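Local structure of NIF3-related protein (Bacillus cereus, 2GX8) at residues C[273-278]-C[305-310]; C[329-334]-C[351-356]; C[174-179]-C[246-251]; C[164-169]-C[226-231]. The protein is of unknown function but, as a NIF3-family protein, binds zinc ions at a two-metal site and carries an additional domain thought to be regulatory. All coordinates share one frame; numbering follows the deposited sequence.

Interaction 1: C[273-278]-C[305-310]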
loop_
_atom_site.group_PDB
_atom_site.type_symbol
_atom_site.label_atom_id
_atom_site.label_comp_id
_atom_site.label_asym_id
_atom_site.label_seq_id
_atom_site.Cartn_x
_atom_site.Cartn_y
_atom_site.Cartn_z
ATOM N N GLY C 273 -16.252 13.932 33.298
ATOM C CA GLY C 273 -16.946 14.764 34.254
ATOM C C GLY C 273 -16.494 14.471 35.677
ATOM O O GLY C 273 -15.479 13.797 35.886
ATOM N N TYR C 274 -17.277 14.934 36.649
ATOM C CA TYR C 274 -16.933 14.813 38.075
ATOM C C TYR C 274 -17.975 14.127 38.939
ATOM O O TYR C 274 -19.164 14.428 38.844
ATOM C CB TYR C 274 -16.693 16.215 38.656
ATOM C CG TYR C 274 -15.519 16.934 38.036
ATOM C CD1 TYR C 274 -15.691 17.798 36.946
ATOM C CD2 TYR C 274 -14.225 16.730 38.529
ATOM C CE1 TYR C 274 -14.593 18.449 36.370
ATOM C CE2 TYR C 274 -13.124 17.374 37.971
ATOM C CZ TYR C 274 -13.305 18.224 36.894
ATOM O OH TYR C 274 -12.184 18.853 36.366
ATOM N N LEU C 275 -17.533 13.218 39.804
ATOM C CA LEU C 275 -18.456 12.602 40.751
ATOM C C LEU C 275 -18.975 13.682 41.708
ATOM O O LEU C 275 -18.384 14.762 41.815
ATOM C CB LEU C 275 -17.793 11.461 41.531
ATOM C CG LEU C 275 -17.376 10.177 40.810
ATOM C CD1 LEU C 275 -16.605 9.262 41.732
ATOM C CD2 LEU C 275 -18.566 9.431 40.199
ATOM N N GLN C 276 -20.088 13.400 42.382
ATOM C CA GLN C 276 -20.667 14.320 43.370
ATOM C C GLN C 276 -19.777 14.408 44.635
ATOM O O GLN C 276 -19.663 15.471 45.273
ATOM C CB GLN C 276 -22.102 13.871 43.719
ATOM C CG GLN C 276 -22.869 14.704 44.798
ATOM C CD GLN C 276 -23.356 16.073 44.309
ATOM O OE1 GLN C 276 -23.126 16.474 43.158
ATOM N NE2 GLN C 276 -24.047 16.792 45.189
ATOM N N GLU C 277 -19.171 13.280 45.005
ATOM C CA GLU C 277 -18.245 13.214 46.138
ATOM C C GLU C 277 -17.078 12.284 45.815
ATOM O O GLU C 277 -17.230 11.354 45.017
ATOM C CB GLU C 277 -18.943 12.780 47.435
ATOM C CG GLU C 277 -19.617 13.931 48.219
ATOM C CD GLU C 277 -20.146 13.504 49.598
ATOM O OE1 GLU C 277 -20.344 12.286 49.823
ATOM O OE2 GLU C 277 -20.383 14.393 50.453
ATOM N N GLU C 278 -15.923 12.561 46.433
ATOM C CA GLU C 278 -14.696 11.770 46.266
ATOM C C GLU C 278 -14.909 10.386 46.876
ATOM O O GLU C 278 -15.603 10.245 47.886
ATOM C CB GLU C 278 -13.506 12.467 46.947
ATOM C CG GLU C 278 -12.103 11.927 46.599
ATOM C CD GLU C 278 -10.995 12.485 47.512
ATOM O OE1 GLU C 278 -11.078 12.270 48.753
ATOM O OE2 GLU C 278 -10.020 13.117 47.001
ATOM N N ASP C 305 -6.820 4.359 46.113
ATOM C CA ASP C 305 -6.504 5.663 45.537
ATOM C C ASP C 305 -7.771 6.483 45.446
ATOM O O ASP C 305 -8.852 5.942 45.259
ATOM C CB ASP C 305 -5.857 5.524 44.146
ATOM C CG ASP C 305 -4.370 5.141 44.220
ATOM O OD1 ASP C 305 -3.801 5.086 45.345
ATOM O OD2 ASP C 305 -3.763 4.916 43.150
ATOM N N LYS C 306 -7.639 7.786 45.599
ATOM C CA LYS C 306 -8.794 8.656 45.520
ATOM C C LYS C 306 -9.203 8.975 44.071
ATOM O O LYS C 306 -8.350 9.220 43.208
ATOM C CB LYS C 306 -8.507 9.930 46.298
ATOM C CG LYS C 306 -8.342 9.726 47.819
ATOM C CD LYS C 306 -9.616 9.142 48.387
ATOM C CE LYS C 306 -9.674 9.210 49.887
ATOM N NZ LYS C 306 -10.972 8.641 50.352
ATOM N N VAL C 307 -10.501 8.922 43.787
ATOM C CA VAL C 307 -10.961 9.301 42.467
ATOM C C VAL C 307 -12.061 10.342 42.558
ATOM O O VAL C 307 -12.998 10.216 43.356
ATOM C CB VAL C 307 -11.431 8.129 41.581
ATOM C CG1 VAL C 307 -10.311 7.093 41.376
ATOM C CG2 VAL C 307 -12.688 7.470 42.117
ATOM N N ARG C 308 -11.934 11.362 41.707
ATOM C CA ARG C 308 -12.889 12.459 41.651
ATOM C C ARG C 308 -13.381 12.692 40.212
ATOM O O ARG C 308 -14.594 12.724 39.976
ATOM C CB ARG C 308 -12.277 13.724 42.250
ATOM C CG ARG C 308 -13.112 14.987 42.060
ATOM C CD ARG C 308 -14.340 15.075 42.970
ATOM N NE ARG C 308 -14.824 16.461 43.008
ATOM C CZ ARG C 308 -15.971 16.848 43.556
ATOM N NH1 ARG C 308 -16.782 15.950 44.112
ATOM N NH2 ARG C 308 -16.317 18.130 43.533
ATOM N N LYS C 309 -12.477 12.886 39.254
ATOM C CA LYS C 309 -12.985 13.004 37.884
ATOM C C LYS C 309 -12.857 11.708 37.135
ATOM O O LYS C 309 -11.826 11.041 37.171
ATOM C CB LYS C 309 -12.478 14.210 37.094
ATOM C CG LYS C 309 -11.126 14.131 36.489
ATOM C CD LYS C 309 -10.753 15.468 35.825
ATOM C CE LYS C 309 -11.649 15.845 34.657
ATOM N NZ LYS C 309 -11.192 17.139 34.039
ATOM N N VAL C 310 -13.942 11.393 36.430
ATOM C CA VAL C 310 -14.138 10.145 35.745
ATOM C C VAL C 310 -14.343 10.320 34.245
ATOM O O VAL C 310 -15.101 11.185 33.806
ATOM C CB VAL C 310 -15.432 9.487 36.286
ATOM C CG1 VAL C 310 -15.745 8.173 35.573
ATOM C CG2 VAL C 310 -15.364 9.296 37.799
#
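Leu-275 and Val-310 meet on the buried side of this strand pair, where CG of Leu-275 lies 3.7 Å from CG2 of Val-310. Leu-275 also reaches Val-307, but more loosely, CD1 of Leu-275 lying 4.3 Å from CG2 of Val-307. Phe-284 of helix 281-292 touches all three side chains and roofs this apolar patch. Next to it the backbones are closely knit: Gly-273 and Val-310 form an antiparallel hydrogen-bonded pair, with Gly-273 N 3.0 Å from Val-310 O and Val-310 N 2.9 Å from Gly-273 O, and Leu-275 N then donates to Arg-308 O. Both belong to a mixed sheet in which strand 306-313 is antiparallel to 270-280 and parallel to 331-335. The opposite face, carrying Tyr-274 and Lys-309, is more open. There the lysine runs alongside the tyrosine in the same direction, its CB 3.3 Å from ring atom CE2 of Tyr-274. A bend at chi3 (-64°) carries NZ of Lys-309 to within 3.1 Å of Tyr-274 OH, to which it donates, and Lys-327 O takes a second bond from this amine. Toward solvent the chain turns a corner at 276 and 277, where Arg-308 sends NH1 weakly to Gln-276 O at the guanidinium edge. Beyond it, exposed Glu-278 crosses Lys-306, and OE1 of Glu-278 stays 4.0 Å from Lys-306 NZ, a long salt bridge.

Interaction 2: C[329-334]-C[351-356]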
loop_
_atom_site.group_PDB
_atom_site.type_symbol
_atom_site.label_atom_id
_atom_site.label_comp_id
_atom_site.label_asym_id
_atom_site.label_seq_id
_atom_site.Cartn_x
_atom_site.Cartn_y
_atom_site.Cartn_z
ATOM N N ALA C 329 -8.365 12.660 34.015
ATOM C CA ALA C 329 -9.170 11.640 34.679
ATOM C C ALA C 329 -8.368 10.959 35.749
ATOM O O ALA C 329 -7.143 10.837 35.651
ATOM C CB ALA C 329 -9.666 10.595 33.658
ATOM N N ASP C 330 -9.075 10.543 36.793
ATOM C CA ASP C 330 -8.506 9.819 37.925
ATOM C C ASP C 330 -8.751 8.344 37.663
ATOM O O ASP C 330 -7.982 7.491 38.128
ATOM C CB ASP C 330 -9.212 10.209 39.227
ATOM C CG ASP C 330 -8.822 11.584 39.720
ATOM O OD1 ASP C 330 -7.612 11.916 39.691
ATOM O OD2 ASP C 330 -9.725 12.328 40.175
ATOM N N VAL C 331 -9.826 8.069 36.919
ATOM C CA VAL C 331 -10.262 6.730 36.591
ATOM C C VAL C 331 -10.939 6.745 35.217
ATOM O O VAL C 331 -11.567 7.725 34.842
ATOM C CB VAL C 331 -11.268 6.195 37.643
ATOM C CG1 VAL C 331 -12.497 7.020 37.648
ATOM C CG2 VAL C 331 -11.644 4.729 37.374
ATOM N N TYR C 332 -10.834 5.649 34.486
ATOM C CA TYR C 332 -11.436 5.549 33.155
ATOM C C TYR C 332 -12.340 4.313 33.070
ATOM O O TYR C 332 -11.892 3.210 33.281
ATOM C CB TYR C 332 -10.313 5.549 32.105
ATOM C CG TYR C 332 -10.706 5.450 30.619
ATOM C CD1 TYR C 332 -9.893 4.751 29.730
ATOM C CD2 TYR C 332 -11.874 6.054 30.108
ATOM C CE1 TYR C 332 -10.208 4.657 28.356
ATOM C CE2 TYR C 332 -12.215 5.947 28.698
ATOM C CZ TYR C 332 -11.369 5.242 27.853
ATOM O OH TYR C 332 -11.625 5.104 26.479
ATOM N N VAL C 333 -13.613 4.508 32.747
ATOM C CA VAL C 333 -14.574 3.415 32.655
ATOM C C VAL C 333 -14.840 3.071 31.205
ATOM O O VAL C 333 -15.527 3.819 30.532
ATOM C CB VAL C 333 -15.937 3.811 33.267
ATOM C CG1 VAL C 333 -16.933 2.676 33.123
ATOM C CG2 VAL C 333 -15.777 4.194 34.702
ATOM N N THR C 334 -14.346 1.920 30.743
ATOM C CA THR C 334 -14.508 1.501 29.347
ATOM C C THR C 334 -14.454 -0.025 29.217
ATOM O O THR C 334 -13.997 -0.701 30.138
ATOM C CB THR C 334 -13.403 2.166 28.479
ATOM O OG1 THR C 334 -13.686 2.012 27.075
ATOM C CG2 THR C 334 -12.017 1.628 28.844
ATOM N N ASN C 351 -6.311 5.006 36.493
ATOM C CA ASN C 351 -7.060 3.880 36.984
ATOM C C ASN C 351 -8.106 3.509 35.951
ATOM O O ASN C 351 -8.468 4.332 35.114
ATOM C CB ASN C 351 -7.725 4.241 38.285
ATOM C CG ASN C 351 -6.730 4.534 39.368
ATOM O OD1 ASN C 351 -5.578 4.083 39.318
ATOM N ND2 ASN C 351 -7.166 5.258 40.364
ATOM N N ILE C 352 -8.583 2.273 36.012
ATOM C CA ILE C 352 -9.546 1.806 35.050
ATOM C C ILE C 352 -10.541 0.913 35.718
ATOM O O ILE C 352 -10.191 0.160 36.606
ATOM C CB ILE C 352 -8.861 0.969 33.925
ATOM C CG1 ILE C 352 -7.627 1.713 33.393
ATOM C CG2 ILE C 352 -9.857 0.559 32.827
ATOM C CD1 ILE C 352 -7.584 1.838 31.954
ATOM N N VAL C 353 -11.799 1.048 35.330
ATOM C CA VAL C 353 -12.808 0.093 35.727
ATOM C C VAL C 353 -13.413 -0.385 34.401
ATOM O O VAL C 353 -13.818 0.422 33.614
ATOM C CB VAL C 353 -13.898 0.695 36.572
ATOM C CG1 VAL C 353 -14.904 -0.370 36.855
ATOM C CG2 VAL C 353 -13.305 1.273 37.933
ATOM N N ASP C 354 -13.467 -1.692 34.183
ATOM C CA ASP C 354 -13.975 -2.290 32.941
ATOM C C ASP C 354 -15.210 -3.067 33.339
ATOM O O ASP C 354 -15.119 -4.199 33.798
ATOM C CB ASP C 354 -12.928 -3.235 32.337
ATOM C CG ASP C 354 -13.353 -3.861 31.020
ATOM O OD1 ASP C 354 -14.533 -3.766 30.629
ATOM O OD2 ASP C 354 -12.482 -4.450 30.326
ATOM N N PRO C 355 -16.380 -2.467 33.138
ATOM C CA PRO C 355 -17.608 -3.159 33.465
ATOM C C PRO C 355 -18.077 -4.007 32.283
ATOM O O PRO C 355 -19.094 -4.667 32.387
ATOM C CB PRO C 355 -18.579 -2.011 33.702
ATOM C CG PRO C 355 -18.086 -0.888 32.808
ATOM C CD PRO C 355 -16.622 -1.129 32.556
ATOM N N GLY C 356 -17.340 -4.000 31.170
ATOM C CA GLY C 356 -17.710 -4.774 29.998
ATOM C C GLY C 356 -18.344 -3.895 28.939
ATOM O O GLY C 356 -19.040 -2.913 29.241
#
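Val-331 reaches Val-353 through an uncommon rotation: chi1 of 63° wedges CG1 between the backbone N and the carbonyl carbon, and CG2, thereby anti to N, is turned along the strand to lie 3.9 Å from CG2 of Val-353. Val-333 uses the commoner rotamer (chi1 178°), and its CG1, now the branch opposite N, crosses the proline ring at about a right angle, 3.8 Å from CG of Pro-355. Both contacts lie on one face of a parallel strand pair. On the other face, the Tyr-332 ring touches CD1 of Ile-352 obliquely before its far end leads away, its hydroxyl bonding to Gly-317 O; the methyl CG2 of Thr-334 lies over one ring face. The backbones alternate in donating: Tyr-332 N lies 2.8 Å from Asn-351 O, Val-353 N 3.0 Å from Tyr-332 O, and Thr-334 N makes a longer bond of 3.3 Å to Val-353 O. At the strand's end the carboxylate of Asp-354 is divided between two tasks. OD1 of Asp-354 accepts from Gly-356 N at 2.9 Å, an Asx turn just ahead of the zinc ligands His-357 and Glu-360, whereas OD2 pairs with Arg-298 and takes the N-H of Met-337. Strands 331-335 and 351-354, linked by helix 339-348, form a beta-alpha-beta unit; Phe-284 of helix 281-292 packs against Val-331 and Val-333, helix 321-326 touches Tyr-332, and strand 306-313 continues the sheet beyond 331-335.

Interaction 3: C[174-179]-C[246-251]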
loop_
_atom_site.group_PDB
_atom_site.type_symbol
_atom_site.label_atom_id
_atom_site.label_comp_id
_atom_site.label_asym_id
_atom_site.label_seq_id
_atom_site.Cartn_x
_atom_site.Cartn_y
_atom_site.Cartn_z
ATOM N N GLU C 174 -37.663 41.899 7.752
ATOM C CA GLU C 174 -38.104 41.280 9.005
ATOM C C GLU C 174 -38.642 39.858 8.809
ATOM O O GLU C 174 -38.424 38.954 9.625
ATOM C CB GLU C 174 -39.144 42.180 9.683
ATOM C CG GLU C 174 -39.745 41.639 10.978
ATOM C CD GLU C 174 -38.744 41.516 12.123
ATOM O OE1 GLU C 174 -37.616 42.049 12.037
ATOM O OE2 GLU C 174 -39.113 40.893 13.139
ATOM N N GLU C 175 -39.338 39.684 7.703
ATOM C CA GLU C 175 -39.900 38.416 7.307
ATOM C C GLU C 175 -38.775 37.403 6.992
ATOM O O GLU C 175 -38.869 36.231 7.351
ATOM C CB GLU C 175 -40.778 38.687 6.090
ATOM C CG GLU C 175 -41.567 37.528 5.572
ATOM C CD GLU C 175 -42.537 37.946 4.474
ATOM O OE1 GLU C 175 -42.802 39.179 4.323
ATOM O OE2 GLU C 175 -43.039 37.031 3.770
ATOM N N VAL C 176 -37.703 37.879 6.356
ATOM C CA VAL C 176 -36.538 37.035 5.991
ATOM C C VAL C 176 -35.698 36.641 7.209
ATOM O O VAL C 176 -35.218 35.523 7.277
ATOM C CB VAL C 176 -35.718 37.657 4.830
ATOM C CG1 VAL C 176 -34.384 36.950 4.592
ATOM C CG2 VAL C 176 -36.555 37.604 3.565
ATOM N N ARG C 177 -35.548 37.544 8.178
ATOM C CA ARG C 177 -34.867 37.211 9.433
ATOM C C ARG C 177 -35.634 36.115 10.190
ATOM O O ARG C 177 -35.015 35.203 10.758
ATOM C CB ARG C 177 -34.788 38.410 10.369
ATOM C CG ARG C 177 -33.984 39.558 9.892
ATOM C CD ARG C 177 -33.985 40.606 10.967
ATOM N NE ARG C 177 -33.450 41.864 10.477
ATOM C CZ ARG C 177 -34.176 42.945 10.195
ATOM N NH1 ARG C 177 -35.492 42.951 10.398
ATOM N NH2 ARG C 177 -33.571 44.046 9.747
ATOM N N LYS C 178 -36.971 36.214 10.208
ATOM C CA LYS C 178 -37.804 35.255 10.929
ATOM C C LYS C 178 -37.656 33.878 10.324
ATOM O O LYS C 178 -37.553 32.898 11.041
ATOM C CB LYS C 178 -39.277 35.667 10.904
ATOM C CG LYS C 178 -40.166 34.803 11.797
ATOM C CD LYS C 178 -41.631 35.174 11.664
ATOM C CE LYS C 178 -42.494 34.455 12.704
ATOM N NZ LYS C 178 -42.539 32.974 12.542
ATOM N N ALA C 179 -37.642 33.831 8.995
ATOM C CA ALA C 179 -37.523 32.597 8.237
ATOM C C ALA C 179 -36.191 31.927 8.490
ATOM O O ALA C 179 -36.119 30.723 8.623
ATOM C CB ALA C 179 -37.684 32.884 6.769
ATOM N N THR C 246 -37.769 31.221 -0.052
ATOM C CA THR C 246 -39.227 31.245 -0.047
ATOM C C THR C 246 -39.762 32.585 0.480
ATOM O O THR C 246 -40.647 33.221 -0.171
ATOM C CB THR C 246 -39.814 30.077 0.775
ATOM O OG1 THR C 246 -39.197 28.846 0.371
ATOM C CG2 THR C 246 -41.318 29.978 0.560
ATOM N N ALA C 247 -39.184 33.028 1.627
ATOM C CA ALA C 247 -39.620 34.265 2.286
ATOM C C ALA C 247 -39.243 35.493 1.493
ATOM O O ALA C 247 -39.927 36.526 1.542
ATOM C CB ALA C 247 -39.025 34.352 3.675
ATOM N N HIS C 248 -38.137 35.374 0.766
ATOM C CA HIS C 248 -37.623 36.469 -0.038
ATOM C C HIS C 248 -38.598 36.741 -1.174
ATOM O O HIS C 248 -39.051 35.815 -1.843
ATOM C CB HIS C 248 -36.214 36.135 -0.563
ATOM C CG HIS C 248 -35.394 37.344 -0.908
ATOM N ND1 HIS C 248 -35.488 37.986 -2.123
ATOM C CD2 HIS C 248 -34.470 38.029 -0.191
ATOM C CE1 HIS C 248 -34.660 39.015 -2.137
ATOM N NE2 HIS C 248 -34.033 39.066 -0.976
ATOM N N PRO C 249 -38.937 38.018 -1.375
ATOM C CA PRO C 249 -39.871 38.452 -2.397
ATOM C C PRO C 249 -39.352 38.269 -3.814
ATOM O O PRO C 249 -40.146 38.267 -4.761
ATOM C CB PRO C 249 -40.025 39.952 -2.112
ATOM C CG PRO C 249 -38.757 40.333 -1.445
ATOM C CD PRO C 249 -38.421 39.154 -0.592
ATOM N N TYR C 250 -38.039 38.138 -3.971
ATOM C CA TYR C 250 -37.484 37.989 -5.303
ATOM C C TYR C 250 -37.413 36.547 -5.752
ATOM O O TYR C 250 -37.463 35.611 -4.944
ATOM C CB TYR C 250 -36.119 38.660 -5.458
ATOM C CG TYR C 250 -36.135 40.157 -5.292
ATOM C CD1 TYR C 250 -37.302 40.887 -5.502
ATOM C CD2 TYR C 250 -34.955 40.852 -5.018
ATOM C CE1 TYR C 250 -37.316 42.261 -5.371
ATOM C CE2 TYR C 250 -34.947 42.226 -4.890
ATOM C CZ TYR C 250 -36.132 42.930 -5.072
ATOM O OH TYR C 250 -36.138 44.310 -4.966
ATOM N N GLU C 251 -37.322 36.390 -7.067
ATOM C CA GLU C 251 -37.245 35.080 -7.682
ATOM C C GLU C 251 -35.777 34.733 -7.843
ATOM O O GLU C 251 -35.342 33.642 -7.472
ATOM C CB GLU C 251 -38.087 35.044 -8.971
ATOM C CG GLU C 251 -39.595 34.981 -8.634
ATOM C CD GLU C 251 -40.526 35.213 -9.810
ATOM O OE1 GLU C 251 -40.484 36.309 -10.426
ATOM O OE2 GLU C 251 -41.346 34.309 -10.078
#
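His-248, whose ring meets CG2 of Val-176 obliquely across the contact, is held at both ring nitrogens. NE2 of His-248 donates to Phe-167 O, which implies that the proton sits there, and ND1 of His-248 accepts from Tyr-250 N at 3.2 Å, the donor tilted 23° from the ring plane. These two bonds should fix the rotation of the ring, and CD of Pro-249 lies over one of its faces. The contact itself is apolar and small. Ala-247, at the last turn of helix 237-247, supplies the largest single share: CB of Ala-247 is 3.7 Å from CB of Ala-179 and 4.1 Å from CG2 of Val-176. The same valine branch, CG2 of Val-176, also lies 3.9 Å from the backbone N of His-248, so one methyl spans the point where the helix ends. The small Ala-247 lets the backbones come close, with CA of Val-176 5.6 Å from CA of Ala-247. Along the outer margin, Glu-175 extends its chain past Ala-247 without bonding to it. The helices 170-182 and 237-247 are those of a ferredoxin-like beta-alpha-beta-beta-alpha-beta domain, and both lie on one side of its sheet. Val-176 rests on Val-166 and Val-168 of strand 150-168, His-248 leans on Val-168 as well, and at the far flank of helix 170-182 Glu-174 forms a salt bridge with Arg-222 of a second subunit.

Interaction 4: C[164-169]-C[226-231]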
loop_
_atom_site.group_PDB
_atom_site.type_symbol
_atom_site.label_atom_id
_atom_site.label_comp_id
_atom_site.label_asym_id
_atom_site.label_seq_id
_atom_site.Cartn_x
_atom_site.Cartn_y
_atom_site.Cartn_z
ATOM N N VAL C 164 -24.067 33.108 6.264
ATOM C CA VAL C 164 -24.933 33.399 5.140
ATOM C C VAL C 164 -25.208 34.889 5.167
ATOM O O VAL C 164 -25.659 35.420 6.184
ATOM C CB VAL C 164 -26.271 32.685 5.237
ATOM C CG1 VAL C 164 -27.158 33.047 4.024
ATOM C CG2 VAL C 164 -26.068 31.212 5.308
ATOM N N VAL C 165 -24.934 35.561 4.054
ATOM C CA VAL C 165 -25.234 36.982 3.930
ATOM C C VAL C 165 -26.291 37.064 2.832
ATOM O O VAL C 165 -26.074 36.559 1.737
ATOM C CB VAL C 165 -23.985 37.777 3.534
ATOM C CG1 VAL C 165 -24.325 39.255 3.292
ATOM C CG2 VAL C 165 -22.912 37.632 4.608
ATOM N N VAL C 166 -27.445 37.652 3.119
ATOM C CA VAL C 166 -28.501 37.782 2.108
ATOM C C VAL C 166 -28.889 39.279 1.976
ATOM O O VAL C 166 -28.790 40.058 2.937
ATOM C CB VAL C 166 -29.683 36.824 2.415
ATOM C CG1 VAL C 166 -30.424 37.246 3.706
ATOM C CG2 VAL C 166 -30.676 36.701 1.213
ATOM N N PHE C 167 -29.279 39.697 0.778
ATOM C CA PHE C 167 -29.645 41.110 0.510
ATOM C C PHE C 167 -31.132 41.168 0.240
ATOM O O PHE C 167 -31.617 40.474 -0.648
ATOM C CB PHE C 167 -28.814 41.628 -0.669
ATOM C CG PHE C 167 -27.335 41.485 -0.441
ATOM C CD1 PHE C 167 -26.678 40.308 -0.768
ATOM C CD2 PHE C 167 -26.620 42.491 0.171
ATOM C CE1 PHE C 167 -25.300 40.152 -0.524
ATOM C CE2 PHE C 167 -25.270 42.340 0.411
ATOM C CZ PHE C 167 -24.617 41.171 0.079
ATOM N N VAL C 168 -31.854 41.973 1.026
ATOM C CA VAL C 168 -33.317 41.990 0.985
ATOM C C VAL C 168 -33.855 43.414 1.074
ATOM O O VAL C 168 -33.315 44.223 1.821
ATOM C CB VAL C 168 -33.931 41.247 2.227
ATOM C CG1 VAL C 168 -35.412 40.937 2.015
ATOM C CG2 VAL C 168 -33.224 39.948 2.541
ATOM N N PRO C 169 -34.909 43.741 0.309
ATOM C CA PRO C 169 -35.512 45.054 0.526
ATOM C C PRO C 169 -36.084 45.167 1.961
ATOM O O PRO C 169 -36.536 44.165 2.526
ATOM C CB PRO C 169 -36.649 45.073 -0.500
ATOM C CG PRO C 169 -36.941 43.636 -0.771
ATOM C CD PRO C 169 -35.588 43.020 -0.783
ATOM N N VAL C 226 -31.003 45.926 2.545
ATOM C CA VAL C 226 -30.551 45.460 3.846
ATOM C C VAL C 226 -29.674 44.233 3.641
ATOM O O VAL C 226 -30.021 43.321 2.889
ATOM C CB VAL C 226 -31.767 45.163 4.780
ATOM C CG1 VAL C 226 -31.326 44.615 6.109
ATOM C CG2 VAL C 226 -32.518 46.404 5.009
ATOM N N ARG C 227 -28.518 44.255 4.295
ATOM C CA ARG C 227 -27.539 43.194 4.236
ATOM C C ARG C 227 -27.703 42.442 5.537
ATOM O O ARG C 227 -27.306 42.926 6.607
ATOM C CB ARG C 227 -26.125 43.780 4.159
ATOM C CG ARG C 227 -25.100 42.845 3.597
ATOM C CD ARG C 227 -23.623 43.279 3.808
ATOM N NE ARG C 227 -22.996 42.552 4.913
ATOM C CZ ARG C 227 -22.029 41.647 4.794
ATOM N NH1 ARG C 227 -21.495 41.333 3.624
ATOM N NH2 ARG C 227 -21.567 41.065 5.868
ATOM N N ILE C 228 -28.312 41.266 5.448
ATOM C CA ILE C 228 -28.558 40.434 6.609
ATOM C C ILE C 228 -27.557 39.301 6.650
ATOM O O ILE C 228 -27.404 38.564 5.685
ATOM C CB ILE C 228 -29.986 39.805 6.581
ATOM C CG1 ILE C 228 -31.069 40.891 6.407
ATOM C CG2 ILE C 228 -30.242 38.948 7.853
ATOM C CD1 ILE C 228 -32.483 40.345 6.172
ATOM N N GLU C 229 -26.879 39.158 7.772
ATOM C CA GLU C 229 -25.954 38.050 7.922
ATOM C C GLU C 229 -26.323 37.211 9.129
ATOM O O GLU C 229 -26.886 37.720 10.114
ATOM C CB GLU C 229 -24.509 38.515 7.987
ATOM C CG GLU C 229 -24.153 39.313 9.180
ATOM C CD GLU C 229 -22.679 39.615 9.233
ATOM O OE1 GLU C 229 -22.115 40.055 8.218
ATOM O OE2 GLU C 229 -22.075 39.425 10.301
ATOM N N THR C 230 -26.033 35.920 9.036
ATOM C CA THR C 230 -26.341 34.991 10.109
ATOM C C THR C 230 -25.438 33.775 9.945
ATOM O O THR C 230 -25.031 33.430 8.821
ATOM C CB THR C 230 -27.832 34.590 10.119
ATOM O OG1 THR C 230 -28.189 34.088 11.410
ATOM C CG2 THR C 230 -28.148 33.565 9.075
ATOM N N ILE C 231 -25.096 33.157 11.067
ATOM C CA ILE C 231 -24.218 32.007 11.078
ATOM C C ILE C 231 -25.025 30.686 11.010
ATOM O O ILE C 231 -26.145 30.593 11.514
ATOM C CB ILE C 231 -23.254 32.092 12.328
ATOM C CG1 ILE C 231 -22.103 31.067 12.262
ATOM C CG2 ILE C 231 -24.035 32.013 13.648
ATOM C CD1 ILE C 231 -21.063 31.224 13.374
#
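Arg-227 runs alongside Phe-167 and passes under Val-165 of the neighbouring strand. CG of Arg-227 is only 3.2 Å from CE2 of Phe-167, a tight touch, and CG1 of Val-165 sits over one face of the guanidinium, 3.5 Å from NH1 of Arg-227. The strong bend at chi3 (101°) turns the guanidinium along its own strand toward Glu-229, where NH2 of Arg-227 comes 2.6 Å from OE1 of Glu-229 in a salt bridge whose hydrogen bond is weak, bent to 124°. On the reverse face the chemistry is largely apolar: CD1 of Ile-228 meets CG2 of Val-168 at 3.7 Å, and CB of Ile-228 lies 3.9 Å from CG1 of Val-166. Six backbone bonds hold both faces in register, among them Val-166 N to Ile-228 O at 2.7 Å. These antiparallel strands, 150-168 and 221-233, are the central pair of a ferredoxin-like sheet, bordered by 255-260 and 194-206. Helix 170-182 also covers the apolar face at Thr-230, through Leu-180. The Arg-227 face looks instead toward other subunits: Arg-227 NH1 pairs with Glu-229 of a third subunit, Glu-229 OE1 accepts Arg-227 NE of a second, and Phe-167 meets the ring of Phe-196 of the third.

The four contacts fall into two groups whose centres lie about 50 Å apart. Interactions 1 and 2 share one sheet and touch where Asp-330 OD2 takes the N-H groups of Arg-308 and Lys-309; interaction 2 is buried and leads toward the metal ligands, whereas interaction 1 forms a partly exposed margin with long-chain charged residues. Interactions 3 and 4 hold the separate ferredoxin-like domain, joined where the end of helix 237-247 meets strand 150-168. Interaction 4 is buried sheet core with charges that are probably compensated, in part between subunits, while interaction 3 sets small apolar side chains between a helix and the end of another. Three contacts are thus knit by strand backbone bonds, and interaction 3 by van der Waals packing.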